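Local coordinates for protein activated BY transcription factor SSRB (Salmonella enterica, PDB 2WNW) that belongs to glycosyl hydrolase family 30 and joins a TIM-barrel domain to a beta-sandwich domain in one chain, at residues Leu430-Pro433 against Ala437-Leu440; Asn176-Tyr181 against Ile186-Leu191. One frame throughout, in Å; residues are numbered along the deposited sequence.

Contact 1: residues Leu430-Pro433 against Ala437-Leu440; sequences LTLP and ASTL
This is a beta arch in the beta-sandwich domain. Strands 426-432 and 437-442 follow each other along the chain with a short loop between them, yet they meet through side chains and share no backbone hydrogen bond. The nearest CA atoms, those of Leu432 and Ala437, are 6.9 Å apart. Leu432 carries the contact. Its CG lies opposite the carbonyl carbon and beside the backbone N (chi1 -69°), and the branched end reaches over to the second strand. There Leu432 CG comes to 3.8 Å from Ser438 OG. The CD2 methyl of Leu432 packs against the backbone, 4.2 Å from Ala437 CA. The Ser438 hydroxyl is buried beside this leucine, and a weak hydrogen bond to Ser7 OG gives it a polar partner. Each strand finds its backbone partners elsewhere: Leu430 and Leu432 bond to Cys419 and Arg417 of strand 417-423, while Ala437 and Thr439 bond to strand 2-9 and Ser438 to Val409. Leu430 and Leu440 both rest on Val421 of strand 417-423, whereas the CB of Thr439 points away from 430-433 and its OG1 bonds to His372 of helix 365-374.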
# COMPACT_ATOMS: atom_id res chain seq x y z
N LEU A 430 9.98 15.00 -13.74
CA LEU A 430 10.54 13.85 -14.42
C LEU A 430 9.56 13.26 -15.42
O LEU A 430 8.35 13.31 -15.23
CB LEU A 430 10.93 12.76 -13.41
CG LEU A 430 11.93 13.11 -12.30
CD1 LEU A 430 12.17 11.87 -11.46
CD2 LEU A 430 13.23 13.60 -12.90
N THR A 431 10.10 12.71 -16.50
CA THR A 431 9.29 12.07 -17.53
C THR A 431 9.88 10.69 -17.74
O THR A 431 11.07 10.55 -18.05
CB THR A 431 9.34 12.85 -18.87
OG1 THR A 431 8.71 14.13 -18.70
CG2 THR A 431 8.60 12.08 -19.95
N LEU A 432 9.07 9.66 -17.55
CA LEU A 432 9.55 8.30 -17.73
C LEU A 432 8.86 7.59 -18.88
O LEU A 432 7.64 7.66 -19.04
CB LEU A 432 9.35 7.48 -16.44
CG LEU A 432 10.21 7.84 -15.23
CD1 LEU A 432 9.64 9.09 -14.56
CD2 LEU A 432 10.23 6.68 -14.23
N PRO A 433 9.64 6.91 -19.72
CA PRO A 433 9.04 6.20 -20.85
C PRO A 433 8.33 4.97 -20.29
O PRO A 433 8.47 4.66 -19.10
CB PRO A 433 10.25 5.83 -21.70
CG PRO A 433 11.30 5.57 -20.66
CD PRO A 433 11.11 6.73 -19.70
N ALA A 437 12.56 3.33 -15.54
CA ALA A 437 12.85 3.41 -14.12
C ALA A 437 13.91 4.49 -13.94
O ALA A 437 14.78 4.67 -14.80
CB ALA A 437 13.37 2.07 -13.60
N SER A 438 13.83 5.21 -12.84
CA SER A 438 14.79 6.26 -12.56
C SER A 438 15.11 6.30 -11.07
O SER A 438 14.24 6.05 -10.23
CB SER A 438 14.24 7.62 -12.99
OG SER A 438 13.96 7.65 -14.38
N THR A 439 16.36 6.60 -10.76
CA THR A 439 16.78 6.73 -9.38
C THR A 439 17.33 8.15 -9.25
O THR A 439 18.22 8.55 -9.99
CB THR A 439 17.88 5.71 -9.02
OG1 THR A 439 17.40 4.38 -9.26
CG2 THR A 439 18.26 5.85 -7.55
N LEU A 440 16.75 8.91 -8.33
CA LEU A 440 17.15 10.29 -8.08
C LEU A 440 17.92 10.36 -6.77
O LEU A 440 17.46 9.86 -5.74
CB LEU A 440 15.90 11.18 -8.00
CG LEU A 440 16.09 12.67 -7.68
CD1 LEU A 440 16.83 13.36 -8.81
CD2 LEU A 440 14.72 13.31 -7.47

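Contact 2: residues Asn176-Tyr181 against Ile186-Leu191; sequences NYLLEY and INVQAL
Tyr181 and Ile186 meet by backbone and side chain together. Ile186 N donates to Tyr181 O over 2.8 Å, with an N-H...O angle of 152°. The donor stands above the carbonyl plane, 36° out of it. Beside this bond the Ile186 CG2 methyl lies at the edge of the Tyr181 ring, near its plane, and is 3.8 Å from Tyr181 CD1. A chi1 of -54° puts Ile186 CG1 anti to the carbonyl carbon and CG2 anti to the backbone N, which brings CG2 to that edge. Farther along, Leu178 crosses Val188 at about a right angle. Leu178 CD2 faces the branch point of the valine, 3.6 Å from Val188 CB. The same methyl lies 4.3 Å from Leu191 CD2, so one leucine branch serves both residues. Water 1 bridges the two segments. It donates to Leu178 O and to Ile186 O, at 2.8 Å from each. The segments belong to a beta-alpha-beta unit of the TIM barrel: helix 167-183 follows strand 138-143 and leads by a short connection into the neighbouring parallel strand that includes Ala190 and Leu191. Tyr181 is placed by its surroundings. Tyr177, one turn earlier, overlaps one face of its ring near the rim, with Tyr177 CE1 3.3 Å above the plane. The Tyr181 hydroxyl is hydrogen-bonded to Asp119 of helix 117-122. Ile186 is packed on Ile124, Ile127 and Leu131 of helix 124-133 and on Leu139 of strand 138-143. Leu178 also touches Met233, just ahead of strand 234-239, and Val188 rests on Met88 of strand 85-90.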
# COMPACT_ATOMS: atom_id res chain seq x y z
N ASN A 176 29.39 -26.92 12.83
CA ASN A 176 30.65 -27.26 12.16
C ASN A 176 30.75 -26.60 10.79
O ASN A 176 31.85 -26.28 10.33
CB ASN A 176 30.81 -28.78 12.04
CG ASN A 176 31.42 -29.39 13.29
OD1 ASN A 176 30.72 -29.93 14.14
ND2 ASN A 176 32.74 -29.29 13.40
N TYR A 177 29.60 -26.40 10.15
CA TYR A 177 29.56 -25.72 8.87
C TYR A 177 30.10 -24.31 9.11
O TYR A 177 30.95 -23.81 8.38
CB TYR A 177 28.11 -25.65 8.37
CG TYR A 177 27.85 -24.60 7.30
CD1 TYR A 177 28.06 -24.88 5.95
CD2 TYR A 177 27.40 -23.32 7.65
CE1 TYR A 177 27.83 -23.92 4.97
CE2 TYR A 177 27.16 -22.35 6.68
CZ TYR A 177 27.37 -22.66 5.35
OH TYR A 177 27.13 -21.71 4.39
N LEU A 178 29.60 -23.67 10.17
CA LEU A 178 30.02 -22.31 10.52
C LEU A 178 31.52 -22.25 10.86
O LEU A 178 32.21 -21.32 10.45
CB LEU A 178 29.20 -21.77 11.69
CG LEU A 178 27.71 -21.51 11.42
CD1 LEU A 178 27.01 -21.11 12.72
CD2 LEU A 178 27.56 -20.41 10.38
N LEU A 179 32.00 -23.23 11.62
CA LEU A 179 33.42 -23.27 11.98
C LEU A 179 34.28 -23.50 10.74
O LEU A 179 35.33 -22.87 10.58
CB LEU A 179 33.67 -24.38 13.00
CG LEU A 179 32.97 -24.20 14.34
CD1 LEU A 179 33.20 -25.41 15.22
CD2 LEU A 179 33.48 -22.93 15.02
N GLU A 180 33.82 -24.39 9.88
CA GLU A 180 34.52 -24.71 8.63
C GLU A 180 34.69 -23.44 7.79
O GLU A 180 35.80 -23.13 7.33
CB GLU A 180 33.72 -25.76 7.86
CG GLU A 180 34.02 -25.86 6.36
CD GLU A 180 35.46 -26.20 6.05
OE1 GLU A 180 36.15 -26.79 6.91
OE2 GLU A 180 35.91 -25.89 4.92
N TYR A 181 33.60 -22.71 7.58
CA TYR A 181 33.67 -21.49 6.80
C TYR A 181 34.52 -20.41 7.47
O TYR A 181 35.25 -19.68 6.79
CB TYR A 181 32.26 -20.96 6.50
CG TYR A 181 31.63 -21.62 5.28
CD1 TYR A 181 31.12 -20.85 4.24
CD2 TYR A 181 31.59 -23.01 5.16
CE1 TYR A 181 30.59 -21.45 3.09
CE2 TYR A 181 31.06 -23.61 4.02
CZ TYR A 181 30.57 -22.83 2.99
OH TYR A 181 30.05 -23.43 1.86
N ILE A 186 35.50 -16.96 6.09
CA ILE A 186 34.13 -16.60 5.75
C ILE A 186 33.25 -16.59 7.00
O ILE A 186 32.97 -17.63 7.59
CB ILE A 186 33.53 -17.60 4.73
CG1 ILE A 186 34.45 -17.70 3.51
CG2 ILE A 186 32.14 -17.14 4.31
CD1 ILE A 186 34.07 -18.80 2.54
N ASN A 187 32.83 -15.39 7.40
CA ASN A 187 31.99 -15.24 8.58
C ASN A 187 30.53 -15.11 8.19
O ASN A 187 30.18 -14.36 7.28
CB ASN A 187 32.42 -14.01 9.39
CG ASN A 187 33.86 -14.11 9.86
OD1 ASN A 187 34.25 -15.07 10.52
ND2 ASN A 187 34.67 -13.11 9.51
N VAL A 188 29.68 -15.86 8.88
CA VAL A 188 28.25 -15.84 8.62
C VAL A 188 27.58 -15.02 9.72
O VAL A 188 27.93 -15.15 10.90
CB VAL A 188 27.69 -17.28 8.61
CG1 VAL A 188 26.17 -17.27 8.40
CG2 VAL A 188 28.37 -18.07 7.51
N GLN A 189 26.64 -14.17 9.35
CA GLN A 189 25.95 -13.34 10.33
C GLN A 189 24.47 -13.66 10.47
O GLN A 189 23.81 -13.14 11.36
CB GLN A 189 26.12 -11.86 9.98
CG GLN A 189 27.56 -11.40 9.87
CD GLN A 189 27.68 -9.91 9.65
OE1 GLN A 189 28.69 -9.42 9.14
NE2 GLN A 189 26.65 -9.17 10.03
N ALA A 190 23.95 -14.51 9.59
CA ALA A 190 22.54 -14.86 9.66
C ALA A 190 22.27 -16.28 9.18
O ALA A 190 23.01 -16.83 8.36
CB ALA A 190 21.72 -13.88 8.83
N LEU A 191 21.20 -16.86 9.71
CA LEU A 191 20.77 -18.20 9.36
C LEU A 191 19.25 -18.24 9.27
O LEU A 191 18.57 -17.38 9.82
CB LEU A 191 21.16 -19.19 10.46
CG LEU A 191 22.61 -19.41 10.87
CD1 LEU A 191 22.65 -20.19 12.18
CD2 LEU A 191 23.34 -20.15 9.77
O HOH W 1 31.33 -18.91 9.42

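The two contacts belong to different domains, contact 1 to the beta sandwich and contact 2 to the TIM barrel. They lie on opposite sides of the chain's centre. Their own centres are 41 Å apart, and their nearest atoms stay about 25 Å from each other, so they do not touch. Contact 2 comes first and closes long before contact 1 opens. Both join segments close in sequence, but differently: 176-181 and 186-191 share a backbone bond and a water, while 430-433 and 437-440 share neither. Contact 2 sits where the chain enters a barrel strand, the end opposite the one that carries the active site in TIM barrels.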